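Local coordinates for protein extracellular invertase (Aspergillus kawachii, PDB 5XH8) that probably splits terminal beta-D-fructofuranosyl units from sucrose and transfers them to further sugars, making fructooligosaccharides such as 1-kestose, at residues 374-379 with 414-419; 494-499 with 523-528; 538-543 with 553-558. One frame throughout, in Å; residues are numbered along the deposited sequence.

Contact 1. Residues 374-379 with 414-419; sequences RELRVL and LGISIA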
ATOM      1  N   ARG A 374     -14.443  -6.247 -32.430  1.00 23.88           N
ATOM      2  CA  ARG A 374     -13.714  -5.928 -33.654  1.00 23.30           C
ATOM      3  C   ARG A 374     -12.402  -6.733 -33.731  1.00 26.86           C
ATOM      4  O   ARG A 374     -11.658  -6.835 -32.742  1.00 23.43           O
ATOM      5  CB  ARG A 374     -13.412  -4.446 -33.731  1.00 24.06           C
ATOM      6  CG  ARG A 374     -14.653  -3.599 -33.899  1.00 23.36           C
ATOM      7  CD  ARG A 374     -14.435  -2.114 -33.765  1.00 24.52           C
ATOM      8  NE  ARG A 374     -15.742  -1.449 -33.868  1.00 24.52           N
ATOM      9  CZ  ARG A 374     -15.971  -0.151 -33.700  1.00 24.15           C
ATOM     10  NH1 ARG A 374     -14.998   0.695 -33.404  1.00 24.54           N
ATOM     11  NH2 ARG A 374     -17.206   0.299 -33.834  1.00 25.55           N
ATOM     12  N   GLU A 375     -12.168  -7.326 -34.906  1.00 26.03           N
ATOM     13  CA  GLU A 375     -10.877  -7.913 -35.271  1.00 26.87           C
ATOM     14  C   GLU A 375      -9.926  -6.800 -35.671  1.00 26.63           C
ATOM     15  O   GLU A 375     -10.296  -5.908 -36.446  1.00 25.76           O
ATOM     16  CB  GLU A 375     -11.027  -8.947 -36.411  1.00 26.63           C
ATOM     17  CG  GLU A 375     -11.640 -10.239 -35.943  1.00 26.78           C
ATOM     18  CD  GLU A 375     -11.891 -11.228 -37.066  1.00 28.84           C
ATOM     19  OE1 GLU A 375     -11.185 -11.127 -38.064  1.00 29.60           O
ATOM     20  OE2 GLU A 375     -12.759 -12.123 -36.944  1.00 27.02           O
ATOM     21  N   LEU A 376      -8.721  -6.825 -35.084  1.00 26.75           N
ATOM     22  CA  LEU A 376      -7.651  -5.919 -35.478  1.00 28.28           C
ATOM     23  C   LEU A 376      -6.555  -6.711 -36.200  1.00 29.98           C
ATOM     24  O   LEU A 376      -6.206  -7.845 -35.789  1.00 29.14           O
ATOM     25  CB  LEU A 376      -7.074  -5.190 -34.274  1.00 28.33           C
ATOM     26  CG  LEU A 376      -8.045  -4.380 -33.420  1.00 28.57           C
ATOM     27  CD1 LEU A 376      -7.243  -3.574 -32.398  1.00 28.97           C
ATOM     28  CD2 LEU A 376      -8.938  -3.459 -34.236  1.00 28.37           C
ATOM     29  N   ARG A 377      -6.050  -6.137 -37.291  1.00 30.50           N
ATOM     30  CA  ARG A 377      -4.985  -6.783 -38.104  1.00 31.10           C
ATOM     31  C   ARG A 377      -4.238  -5.725 -38.893  1.00 30.00           C
ATOM     32  O   ARG A 377      -4.686  -4.582 -38.981  1.00 26.09           O
ATOM     33  CB  ARG A 377      -5.573  -7.844 -39.047  1.00 32.22           C
ATOM     34  CG  ARG A 377      -6.372  -7.297 -40.234  1.00 33.03           C
ATOM     35  CD  ARG A 377      -7.088  -8.402 -41.003  1.00 34.70           C
ATOM     36  NE  ARG A 377      -7.767  -7.908 -42.207  1.00 36.46           N
ATOM     37  CZ  ARG A 377      -7.167  -7.558 -43.360  1.00 40.52           C
ATOM     38  NH1 ARG A 377      -5.832  -7.585 -43.508  1.00 40.10           N
ATOM     39  NH2 ARG A 377      -7.918  -7.122 -44.374  1.00 39.91           N
ATOM     40  N   VAL A 378      -3.103  -6.107 -39.477  1.00 31.15           N
ATOM     41  CA  VAL A 378      -2.374  -5.175 -40.341  1.00 31.37           C
ATOM     42  C   VAL A 378      -3.091  -5.169 -41.690  1.00 30.98           C
ATOM     43  O   VAL A 378      -3.325  -6.227 -42.247  1.00 29.28           O
ATOM     44  CB  VAL A 378      -0.877  -5.544 -40.509  1.00 32.70           C
ATOM     45  CG1 VAL A 378      -0.173  -4.493 -41.358  1.00 33.45           C
ATOM     46  CG2 VAL A 378      -0.202  -5.621 -39.153  1.00 33.48           C
ATOM     47  N   LEU A 379      -3.506  -3.996 -42.157  1.00 31.71           N
ATOM     48  CA  LEU A 379      -4.229  -3.898 -43.419  1.00 37.85           C
ATOM     49  C   LEU A 379      -3.292  -3.281 -44.441  1.00 38.69           C
ATOM     50  O   LEU A 379      -2.652  -2.260 -44.153  1.00 37.97           O
ATOM     51  CB  LEU A 379      -5.497  -3.039 -43.289  1.00 37.21           C
ATOM     52  CG  LEU A 379      -6.220  -2.701 -44.609  1.00 38.60           C
ATOM     53  CD1 LEU A 379      -6.731  -3.960 -45.280  1.00 38.57           C
ATOM     54  CD2 LEU A 379      -7.366  -1.731 -44.391  1.00 39.77           C
ATOM     55  N   LEU A 414      -3.844   0.156 -39.777  1.00 32.38           N
ATOM     56  CA  LEU A 414      -4.559  -0.781 -38.904  1.00 30.56           C
ATOM     57  C   LEU A 414      -5.909  -1.145 -39.538  1.00 29.68           C
ATOM     58  O   LEU A 414      -6.728  -0.268 -39.842  1.00 30.22           O
ATOM     59  CB  LEU A 414      -4.773  -0.203 -37.499  1.00 29.54           C
ATOM     60  CG  LEU A 414      -5.486  -1.156 -36.526  1.00 29.41           C
ATOM     61  CD1 LEU A 414      -4.575  -2.313 -36.146  1.00 29.50           C
ATOM     62  CD2 LEU A 414      -5.993  -0.427 -35.290  1.00 29.89           C
ATOM     63  N   GLY A 415      -6.111  -2.439 -39.721  1.00 28.00           N
ATOM     64  CA  GLY A 415      -7.385  -2.985 -40.169  1.00 30.89           C
ATOM     65  C   GLY A 415      -8.334  -3.130 -38.987  1.00 31.04           C
ATOM     66  O   GLY A 415      -7.958  -3.704 -37.953  1.00 32.15           O
ATOM     67  N   ILE A 416      -9.543  -2.579 -39.146  1.00 31.24           N
ATOM     68  CA  ILE A 416     -10.619  -2.602 -38.154  1.00 29.33           C
ATOM     69  C   ILE A 416     -11.852  -3.171 -38.852  1.00 28.80           C
ATOM     70  O   ILE A 416     -12.364  -2.551 -39.775  1.00 29.54           O
ATOM     71  CB  ILE A 416     -10.934  -1.162 -37.623  1.00 28.56           C
ATOM     72  CG1 ILE A 416      -9.666  -0.473 -37.095  1.00 27.98           C
ATOM     73  CG2 ILE A 416     -12.024  -1.218 -36.549  1.00 28.54           C
ATOM     74  CD1 ILE A 416      -9.803   0.993 -36.798  1.00 28.59           C
ATOM     75  N   SER A 417     -12.329  -4.336 -38.416  1.00 27.74           N
ATOM     76  CA  SER A 417     -13.529  -4.937 -38.971  1.00 28.22           C
ATOM     77  C   SER A 417     -14.339  -5.629 -37.870  1.00 30.00           C
ATOM     78  O   SER A 417     -13.808  -5.966 -36.817  1.00 30.60           O
ATOM     79  CB  SER A 417     -13.154  -5.961 -40.053  1.00 27.94           C
ATOM     80  OG  SER A 417     -12.326  -6.955 -39.475  1.00 29.51           O
ATOM     81  N   ILE A 418     -15.618  -5.857 -38.131  1.00 28.07           N
ATOM     82  CA  ILE A 418     -16.485  -6.536 -37.184  1.00 28.09           C
ATOM     83  C   ILE A 418     -15.990  -7.973 -37.084  1.00 28.71           C
ATOM     84  O   ILE A 418     -15.724  -8.588 -38.090  1.00 30.41           O
ATOM     85  CB  ILE A 418     -17.946  -6.546 -37.688  1.00 27.47           C
ATOM     86  CG1 ILE A 418     -18.475  -5.114 -37.840  1.00 27.41           C
ATOM     87  CG2 ILE A 418     -18.834  -7.360 -36.750  1.00 27.95           C
ATOM     88  CD1 ILE A 418     -19.743  -5.003 -38.654  1.00 27.55           C
ATOM     89  N   ALA A 419     -15.869  -8.523 -35.891  1.00 27.99           N
ATOM     90  CA  ALA A 419     -15.426  -9.908 -35.770  1.00 28.33           C
ATOM     91  C   ALA A 419     -16.288 -10.832 -36.637  1.00 30.01           C
ATOM     92  O   ALA A 419     -17.526 -10.675 -36.714  1.00 27.68           O
ATOM     93  CB  ALA A 419     -15.459 -10.359 -34.331  1.00 30.09           C
TER
HETATM   94  O   HOH W   1      -9.625  -6.393 -39.257  1.00 27.99           O
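The flat carboxylate of Glu375 has Ala419 beside it, CA standing above its plane and 3.7 Å from OE2, while its two oxygens take salt bridges from outside, OE2 from Arg341 and OE1 from Arg420. An acid suits this buried place because two arginines pair with its oxygens. The guanidinium of Arg374 is likewise paired with Glu552 and Asp313. The setting is an antiparallel strand pair of the five-bladed beta-propeller typical of family GH32, strand 366-385 against strand 408-418. Four backbone bonds join Glu375 to Ser417 and Arg377 to Gly415; the shortest runs from Gly415 N to Arg377 O, 2.7 Å. Glu375 N meets Ser417 O on a bent path (133° at the hydrogen), and the same oxygen takes a CA-H contact from Arg374.

On one face Leu376 and Ile416 lie side by side, pointing the same way, with Leu376 CD2 4.2 Å from Ile416 CG1, and Ile416 CG2 rests 3.8 Å from Arg374 CD. Branched apolar chains fit here, since Phe253 and Leu255 of strand 250-255 pack on Leu376. On the other face Gly415, having no side chain, lets Leu379 CB come within 3.6 Å of its CA. Ser417 OG stands between its own backbone N and carbonyl carbon (chi1 59°), where a water 2.8 Å away links it to Glu375 O, 2.9 Å from that water.

Contact 2. Residues 494-499 with 523-528; sequences SNESII and KLRLFD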
ATOM      1  N   SER A 494     -14.491  18.082 -48.540  1.00 41.33           N
ATOM      2  CA  SER A 494     -13.870  19.335 -48.061  1.00 43.39           C
ATOM      3  C   SER A 494     -12.896  19.161 -46.896  1.00 45.47           C
ATOM      4  O   SER A 494     -11.861  19.834 -46.846  1.00 45.45           O
ATOM      5  CB  SER A 494     -14.939  20.328 -47.639  1.00 44.65           C
ATOM      6  OG  SER A 494     -15.729  19.783 -46.601  1.00 51.80           O
ATOM      7  N   ASN A 495     -13.245  18.278 -45.953  1.00 43.45           N
ATOM      8  CA  ASN A 495     -12.346  17.902 -44.842  1.00 41.92           C
ATOM      9  C   ASN A 495     -12.118  16.390 -44.751  1.00 42.69           C
ATOM     10  O   ASN A 495     -11.679  15.874 -43.712  1.00 42.60           O
ATOM     11  CB  ASN A 495     -12.879  18.444 -43.518  1.00 43.30           C
ATOM     12  CG  ASN A 495     -14.320  18.017 -43.232  1.00 44.91           C
ATOM     13  OD1 ASN A 495     -14.939  17.259 -43.976  1.00 44.81           O
ATOM     14  ND2 ASN A 495     -14.857  18.520 -42.142  1.00 48.53           N
ATOM     15  N   GLU A 496     -12.389  15.689 -45.853  1.00 39.30           N
ATOM     16  CA  GLU A 496     -12.186  14.268 -45.938  1.00 38.85           C
ATOM     17  C   GLU A 496     -12.774  13.539 -44.711  1.00 39.37           C
ATOM     18  O   GLU A 496     -12.056  12.808 -44.031  1.00 40.52           O
ATOM     19  CB  GLU A 496     -10.692  13.978 -46.048  1.00 39.16           C
ATOM     20  CG  GLU A 496      -9.987  14.626 -47.225  1.00 38.45           C
ATOM     21  CD  GLU A 496      -8.570  14.123 -47.334  1.00 37.86           C
ATOM     22  OE1 GLU A 496      -7.720  14.663 -46.617  1.00 38.92           O
ATOM     23  OE2 GLU A 496      -8.306  13.156 -48.092  1.00 40.06           O
ATOM     24  N   SER A 497     -14.067  13.754 -44.449  1.00 37.83           N
ATOM     25  CA  SER A 497     -14.732  13.227 -43.243  1.00 37.27           C
ATOM     26  C   SER A 497     -16.023  12.497 -43.543  1.00 38.00           C
ATOM     27  O   SER A 497     -16.750  12.849 -44.482  1.00 36.99           O
ATOM     28  CB  SER A 497     -15.073  14.362 -42.290  1.00 35.63           C
ATOM     29  OG  SER A 497     -13.906  14.972 -41.770  1.00 36.23           O
ATOM     30  N   ILE A 498     -16.294  11.470 -42.734  1.00 38.28           N
ATOM     31  CA  ILE A 498     -17.633  10.911 -42.583  1.00 36.47           C
ATOM     32  C   ILE A 498     -18.311  11.672 -41.452  1.00 36.58           C
ATOM     33  O   ILE A 498     -17.735  11.827 -40.365  1.00 37.34           O
ATOM     34  CB  ILE A 498     -17.607   9.413 -42.216  1.00 40.15           C
ATOM     35  CG1 ILE A 498     -16.804   8.589 -43.242  1.00 42.12           C
ATOM     36  CG2 ILE A 498     -19.029   8.875 -42.012  1.00 39.72           C
ATOM     37  CD1 ILE A 498     -17.596   8.032 -44.395  1.00 44.96           C
ATOM     38  N   ILE A 499     -19.543  12.109 -41.700  1.00 35.72           N
ATOM     39  CA  ILE A 499     -20.334  12.904 -40.767  1.00 35.00           C
ATOM     40  C   ILE A 499     -21.651  12.183 -40.454  1.00 32.34           C
ATOM     41  O   ILE A 499     -22.269  11.603 -41.332  1.00 29.91           O
ATOM     42  CB  ILE A 499     -20.688  14.294 -41.357  1.00 38.56           C
ATOM     43  CG1 ILE A 499     -19.428  15.022 -41.856  1.00 40.67           C
ATOM     44  CG2 ILE A 499     -21.466  15.151 -40.350  1.00 36.02           C
ATOM     45  CD1 ILE A 499     -18.396  15.319 -40.806  1.00 41.87           C
ATOM     46  N   LYS A 523     -12.312  11.520 -39.694  1.00 39.38           N
ATOM     47  CA  LYS A 523     -11.488  11.645 -40.909  1.00 39.09           C
ATOM     48  C   LYS A 523     -11.322  10.310 -41.612  1.00 38.99           C
ATOM     49  O   LYS A 523     -11.040   9.287 -40.966  1.00 32.70           O
ATOM     50  CB  LYS A 523     -10.080  12.136 -40.578  1.00 42.16           C
ATOM     51  CG  LYS A 523     -10.019  13.517 -39.962  1.00 48.48           C
ATOM     52  CD  LYS A 523     -10.148  14.612 -41.001  1.00 50.53           C
ATOM     53  CE  LYS A 523      -8.950  14.654 -41.942  1.00 49.62           C
ATOM     54  NZ  LYS A 523      -8.865  16.008 -42.552  1.00 50.81           N
ATOM     55  N   LEU A 524     -11.487  10.332 -42.937  1.00 35.87           N
ATOM     56  CA  LEU A 524     -11.213   9.175 -43.774  1.00 38.44           C
ATOM     57  C   LEU A 524     -10.678   9.675 -45.123  1.00 40.67           C
ATOM     58  O   LEU A 524     -11.386  10.380 -45.823  1.00 39.05           O
ATOM     59  CB  LEU A 524     -12.484   8.362 -44.001  1.00 37.36           C
ATOM     60  CG  LEU A 524     -12.334   7.183 -44.972  1.00 38.87           C
ATOM     61  CD1 LEU A 524     -11.356   6.133 -44.449  1.00 39.06           C
ATOM     62  CD2 LEU A 524     -13.693   6.574 -45.250  1.00 39.83           C
ATOM     63  N   ARG A 525      -9.433   9.331 -45.454  1.00 40.80           N
ATOM     64  CA  ARG A 525      -8.859   9.659 -46.754  1.00 40.51           C
ATOM     65  C   ARG A 525      -9.141   8.528 -47.720  1.00 40.04           C
ATOM     66  O   ARG A 525      -8.889   7.359 -47.420  1.00 38.64           O
ATOM     67  CB  ARG A 525      -7.355   9.884 -46.686  1.00 39.75           C
ATOM     68  CG  ARG A 525      -6.699   9.997 -48.069  1.00 39.46           C
ATOM     69  CD  ARG A 525      -5.390  10.743 -48.021  1.00 37.73           C
ATOM     70  NE  ARG A 525      -5.620  12.118 -47.617  1.00 36.40           N
ATOM     71  CZ  ARG A 525      -4.677  12.960 -47.219  1.00 36.63           C
ATOM     72  NH1 ARG A 525      -3.393  12.605 -47.192  1.00 40.28           N
ATOM     73  NH2 ARG A 525      -5.023  14.183 -46.854  1.00 36.25           N
ATOM     74  N   LEU A 526      -9.675   8.905 -48.877  1.00 41.59           N
ATOM     75  CA  LEU A 526      -9.830   8.029 -50.035  1.00 40.79           C
ATOM     76  C   LEU A 526      -8.677   8.428 -50.957  1.00 42.55           C
ATOM     77  O   LEU A 526      -8.611   9.574 -51.415  1.00 39.09           O
ATOM     78  CB  LEU A 526     -11.198   8.284 -50.699  1.00 41.01           C
ATOM     79  CG  LEU A 526     -12.403   7.967 -49.788  1.00 40.52           C
ATOM     80  CD1 LEU A 526     -13.743   8.368 -50.401  1.00 39.63           C
ATOM     81  CD2 LEU A 526     -12.408   6.480 -49.438  1.00 39.24           C
ATOM     82  N   PHE A 527      -7.740   7.504 -51.162  1.00 42.52           N
ATOM     83  CA  PHE A 527      -6.527   7.804 -51.926  1.00 46.76           C
ATOM     84  C   PHE A 527      -6.804   7.700 -53.430  1.00 49.19           C
ATOM     85  O   PHE A 527      -7.851   7.184 -53.856  1.00 46.58           O
ATOM     86  CB  PHE A 527      -5.410   6.824 -51.581  1.00 45.75           C
ATOM     87  CG  PHE A 527      -5.006   6.834 -50.138  1.00 48.38           C
ATOM     88  CD1 PHE A 527      -4.071   7.754 -49.667  1.00 47.94           C
ATOM     89  CD2 PHE A 527      -5.535   5.898 -49.250  1.00 48.54           C
ATOM     90  CE1 PHE A 527      -3.686   7.750 -48.335  1.00 50.41           C
ATOM     91  CE2 PHE A 527      -5.155   5.895 -47.912  1.00 48.06           C
ATOM     92  CZ  PHE A 527      -4.231   6.817 -47.457  1.00 46.73           C
ATOM     93  N   ASP A 528      -5.850   8.166 -54.232  1.00 49.00           N
ATOM     94  CA  ASP A 528      -5.886   7.903 -55.679  1.00 47.42           C
ATOM     95  C   ASP A 528      -5.311   6.519 -55.894  1.00 45.87           C
ATOM     96  O   ASP A 528      -4.259   6.199 -55.344  1.00 49.03           O
ATOM     97  CB  ASP A 528      -5.130   8.993 -56.444  1.00 45.07           C
ATOM     98  CG  ASP A 528      -5.810  10.339 -56.328  1.00 41.16           C
ATOM     99  OD1 ASP A 528      -7.038  10.404 -56.519  1.00 41.68           O
ATOM    100  OD2 ASP A 528      -5.136  11.335 -56.038  1.00 43.26           O
TER
HETATM  101  O   HOH W   2     -10.238  12.002 -49.366  1.00 37.78           O
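A G1 beta bulge, in which Glu496 and Ser497 both face Gln492, presents Glu496 to the chain that follows strand 520-523. Arg525 grips the carboxylate side-on: NH2 lies 2.7 Å from Glu496 OE1 and NE 2.9 Å from Glu496 OE2. Both oxygens use their syn lone pairs, and the two planes are only 23° apart. A bend at chi3 (-64°) sets Arg525 NE for this. Arginine suits the place because it can match two oxygens at once and still offer NH1 to Glu392. A water donates to Glu496 OE2 at 2.6 Å and accepts from Leu526 N.

The backbone adds Leu524 N to Glu496 O, 2.8 Å. The chain of Lys523 is bent at chi2 and chi3, and its NZ lies 3.0 Å from Asn495 O, approaching from above the carbonyl plane, 48° out of it. With NZ also 4.4 Å from Glu496 OE1, the positive surroundings would be expected to favour the ionised acid.

Lys523 makes a cation-pi contact with Trp239. Strand 520-523 is an edge strand of its sheet within the chain, next to strand 497-501, and Ile498 and Leu524 turn to Leu542 and Leu540 of strand 534-547 in the facing sheet of the C-terminal beta-sandwich.

Contact 3. Residues 538-543 with 553-558; sequences ETLDLT and VYANGR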
ATOM      1  N   GLU A 538     -10.382   6.250 -54.866  1.00 46.50           N
ATOM      2  CA  GLU A 538     -10.763   5.007 -54.180  1.00 45.62           C
ATOM      3  C   GLU A 538     -12.266   4.926 -53.857  1.00 41.33           C
ATOM      4  O   GLU A 538     -12.872   5.906 -53.462  1.00 39.82           O
ATOM      5  CB  GLU A 538      -9.956   4.922 -52.874  1.00 48.72           C
ATOM      6  CG  GLU A 538     -10.085   3.626 -52.104  1.00 49.34           C
ATOM      7  CD  GLU A 538      -9.164   3.572 -50.904  1.00 45.83           C
ATOM      8  OE1 GLU A 538      -8.616   4.608 -50.471  1.00 40.76           O
ATOM      9  OE2 GLU A 538      -9.000   2.466 -50.389  1.00 45.94           O
ATOM     10  N   THR A 539     -12.851   3.751 -54.039  1.00 39.85           N
ATOM     11  CA  THR A 539     -14.248   3.518 -53.690  1.00 44.31           C
ATOM     12  C   THR A 539     -14.464   3.583 -52.141  1.00 43.44           C
ATOM     13  O   THR A 539     -13.615   3.136 -51.362  1.00 39.31           O
ATOM     14  CB  THR A 539     -14.729   2.175 -54.296  1.00 45.42           C
ATOM     15  OG1 THR A 539     -14.806   2.319 -55.727  1.00 48.38           O
ATOM     16  CG2 THR A 539     -16.095   1.764 -53.785  1.00 46.32           C
ATOM     17  N   LEU A 540     -15.574   4.198 -51.735  1.00 41.76           N
ATOM     18  CA  LEU A 540     -16.004   4.232 -50.333  1.00 41.22           C
ATOM     19  C   LEU A 540     -16.871   3.014 -50.107  1.00 41.15           C
ATOM     20  O   LEU A 540     -17.988   2.941 -50.624  1.00 41.28           O
ATOM     21  CB  LEU A 540     -16.794   5.503 -50.027  1.00 40.65           C
ATOM     22  CG  LEU A 540     -17.417   5.616 -48.628  1.00 39.85           C
ATOM     23  CD1 LEU A 540     -16.337   5.571 -47.542  1.00 41.95           C
ATOM     24  CD2 LEU A 540     -18.252   6.888 -48.528  1.00 38.48           C
ATOM     25  N   ASP A 541     -16.310   2.028 -49.425  1.00 39.37           N
ATOM     26  CA  ASP A 541     -17.021   0.824 -49.015  1.00 39.58           C
ATOM     27  C   ASP A 541     -17.602   1.000 -47.600  1.00 41.71           C
ATOM     28  O   ASP A 541     -16.923   0.797 -46.588  1.00 37.31           O
ATOM     29  CB  ASP A 541     -16.072  -0.367 -49.086  1.00 40.50           C
ATOM     30  CG  ASP A 541     -16.777  -1.677 -48.916  1.00 44.08           C
ATOM     31  OD1 ASP A 541     -18.016  -1.717 -49.041  1.00 51.27           O
ATOM     32  OD2 ASP A 541     -16.095  -2.678 -48.654  1.00 46.42           O
ATOM     33  N   LEU A 542     -18.882   1.349 -47.566  1.00 39.39           N
ATOM     34  CA  LEU A 542     -19.566   1.784 -46.380  1.00 39.20           C
ATOM     35  C   LEU A 542     -20.404   0.645 -45.804  1.00 39.31           C
ATOM     36  O   LEU A 542     -21.140   0.006 -46.543  1.00 37.30           O
ATOM     37  CB  LEU A 542     -20.449   2.960 -46.773  1.00 40.62           C
ATOM     38  CG  LEU A 542     -20.878   3.972 -45.736  1.00 44.98           C
ATOM     39  CD1 LEU A 542     -19.693   4.535 -44.960  1.00 44.09           C
ATOM     40  CD2 LEU A 542     -21.661   5.075 -46.445  1.00 45.29           C
ATOM     41  N   THR A 543     -20.260   0.366 -44.501  1.00 35.48           N
ATOM     42  CA  THR A 543     -21.234  -0.460 -43.761  1.00 34.46           C
ATOM     43  C   THR A 543     -21.843   0.326 -42.585  1.00 32.68           C
ATOM     44  O   THR A 543     -21.113   0.942 -41.802  1.00 32.49           O
ATOM     45  CB  THR A 543     -20.587  -1.743 -43.237  1.00 34.28           C
ATOM     46  OG1 THR A 543     -19.935  -2.432 -44.309  1.00 33.79           O
ATOM     47  CG2 THR A 543     -21.622  -2.658 -42.608  1.00 34.17           C
ATOM     48  N   VAL A 553     -20.691   2.958 -37.873  1.00 27.61           N
ATOM     49  CA  VAL A 553     -20.337   3.233 -39.251  1.00 26.66           C
ATOM     50  C   VAL A 553     -18.912   2.731 -39.503  1.00 27.98           C
ATOM     51  O   VAL A 553     -17.972   3.221 -38.887  1.00 26.69           O
ATOM     52  CB  VAL A 553     -20.401   4.749 -39.520  1.00 27.50           C
ATOM     53  CG1 VAL A 553     -20.055   5.044 -40.986  1.00 28.88           C
ATOM     54  CG2 VAL A 553     -21.783   5.288 -39.155  1.00 27.66           C
ATOM     55  N   TYR A 554     -18.781   1.749 -40.392  1.00 27.74           N
ATOM     56  CA  TYR A 554     -17.510   1.239 -40.858  1.00 30.26           C
ATOM     57  C   TYR A 554     -17.228   1.647 -42.318  1.00 33.06           C
ATOM     58  O   TYR A 554     -18.166   1.728 -43.151  1.00 31.41           O
ATOM     59  CB  TYR A 554     -17.493  -0.280 -40.770  1.00 29.27           C
ATOM     60  CG  TYR A 554     -17.650  -0.855 -39.362  1.00 28.99           C
ATOM     61  CD1 TYR A 554     -18.908  -1.025 -38.782  1.00 29.78           C
ATOM     62  CD2 TYR A 554     -16.532  -1.251 -38.625  1.00 30.69           C
ATOM     63  CE1 TYR A 554     -19.049  -1.553 -37.495  1.00 28.68           C
ATOM     64  CE2 TYR A 554     -16.656  -1.801 -37.345  1.00 29.92           C
ATOM     65  CZ  TYR A 554     -17.909  -1.940 -36.774  1.00 28.94           C
ATOM     66  OH  TYR A 554     -18.001  -2.489 -35.513  1.00 25.54           O
ATOM     67  N   ALA A 555     -15.940   1.853 -42.630  1.00 31.46           N
ATOM     68  CA  ALA A 555     -15.502   2.124 -44.020  1.00 31.82           C
ATOM     69  C   ALA A 555     -14.154   1.492 -44.338  1.00 33.72           C
ATOM     70  O   ALA A 555     -13.173   1.643 -43.572  1.00 33.82           O
ATOM     71  CB  ALA A 555     -15.473   3.615 -44.309  1.00 32.23           C
ATOM     72  N   ASN A 556     -14.133   0.718 -45.427  1.00 33.62           N
ATOM     73  CA  ASN A 556     -12.900   0.328 -46.108  1.00 34.48           C
ATOM     74  C   ASN A 556     -11.986  -0.524 -45.233  1.00 35.73           C
ATOM     75  O   ASN A 556     -10.766  -0.530 -45.422  1.00 34.54           O
ATOM     76  CB  ASN A 556     -12.178   1.587 -46.628  1.00 36.47           C
ATOM     77  CG  ASN A 556     -12.928   2.253 -47.781  1.00 41.63           C
ATOM     78  OD1 ASN A 556     -12.434   2.286 -48.907  1.00 49.07           O
ATOM     79  ND2 ASN A 556     -14.102   2.801 -47.508  1.00 39.36           N
ATOM     80  N   GLY A 557     -12.588  -1.239 -44.269  1.00 34.77           N
ATOM     81  CA  GLY A 557     -11.865  -2.069 -43.304  1.00 32.63           C
ATOM     82  C   GLY A 557     -10.840  -1.357 -42.448  1.00 31.58           C
ATOM     83  O   GLY A 557      -9.961  -2.021 -41.890  1.00 30.86           O
ATOM     84  N   ARG A 558     -10.937  -0.027 -42.352  1.00 30.56           N
ATOM     85  CA  ARG A 558      -9.970   0.788 -41.609  1.00 33.53           C
ATOM     86  C   ARG A 558     -10.564   2.002 -40.892  1.00 33.10           C
ATOM     87  O   ARG A 558      -9.833   2.851 -40.429  1.00 34.91           O
ATOM     88  CB  ARG A 558      -8.849   1.259 -42.554  1.00 35.87           C
ATOM     89  CG  ARG A 558      -9.279   2.232 -43.643  1.00 37.50           C
ATOM     90  CD  ARG A 558      -8.248   2.264 -44.775  1.00 40.57           C
ATOM     91  NE  ARG A 558      -8.396   3.445 -45.637  1.00 40.68           N
ATOM     92  CZ  ARG A 558      -8.594   3.441 -46.962  1.00 43.09           C
ATOM     93  NH1 ARG A 558      -8.691   2.303 -47.659  1.00 45.25           N
ATOM     94  NH2 ARG A 558      -8.695   4.605 -47.601  1.00 41.02           N
TER
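Thr543 and Tyr554 form the hydrogen-bonded pair of a beta hairpin built from strands 534-547 and 550-555. Their two backbone bonds, Thr543 N to Tyr554 O and Tyr554 N to Thr543 O, are both 2.8 Å, and a third runs from Asn556 N to Asp541 O at 3.0 Å. Asp541 O also receives a CA-H contact from Ala555, so it takes one N-H bond and one weaker CA-H contact. Beyond Ala555 the strand ends in a tight turn: Arg558 N returns to Ala555 O at 3.0 Å, and the positive phi angles of Asn556 and Gly557 make it a type I' turn, for which Asn-Gly is the classic sequence.

The ionic part is the salt bridge of Glu538 with Arg558. These extended chains reach toward each other tip to tip, and the guanidinium grips end-on, NH1 to Glu538 OE2 at 2.8 Å and NH2 to Glu538 OE1 at 2.9 Å. The planes are twisted by 31°, and OE1 is met from above the carboxylate plane, 38° out of it. Phe527 N also donates to OE1, while NH2 has a second acceptor in Arg525 O, so both ends of the bridge are held from a third segment.

The apolar contacts gather around Leu542 and Ala555. Leu540 CD1 lies 3.9 Å from Ala555 CB; alanine suits the place because Leu524 packs against the same methyl. Leu542 CD1 meets Val553 CG1 at 4.0 Å.

Around the hairpin, strand 455-463 flanks strand 534-547 and strand 559-564 continues the sheet beyond 550-555. Ile498 of strand 497-501 packs on Leu542 and Val553, and Tyr554 touches Leu372 of strand 366-385.

Contact 1 is the most buried and belongs to the propeller; contacts 2 and 3 are partly buried and belong to the two facing sheets of the C-terminal sandwich. Contacts 1 and 3 are strand pairs carried by regular backbone bonding, whereas contact 2 depends more on side-chain charges where its strand gives way to loop. Contact 3 touches both others. Ile416 N bonds to Gly557 O (2.8 Å) and Arg374 NE to Tyr554 OH (3.0 Å), tying propeller to sandwich by polar links and by packing of Ile418 on Tyr554. Toward contact 2 the join is mixed: Glu538 N bonds to Phe527 O (2.9 Å), and Leu524 CD2 lies 3.6 Å from Leu540 CD1. Contacts 1 and 2 do not touch.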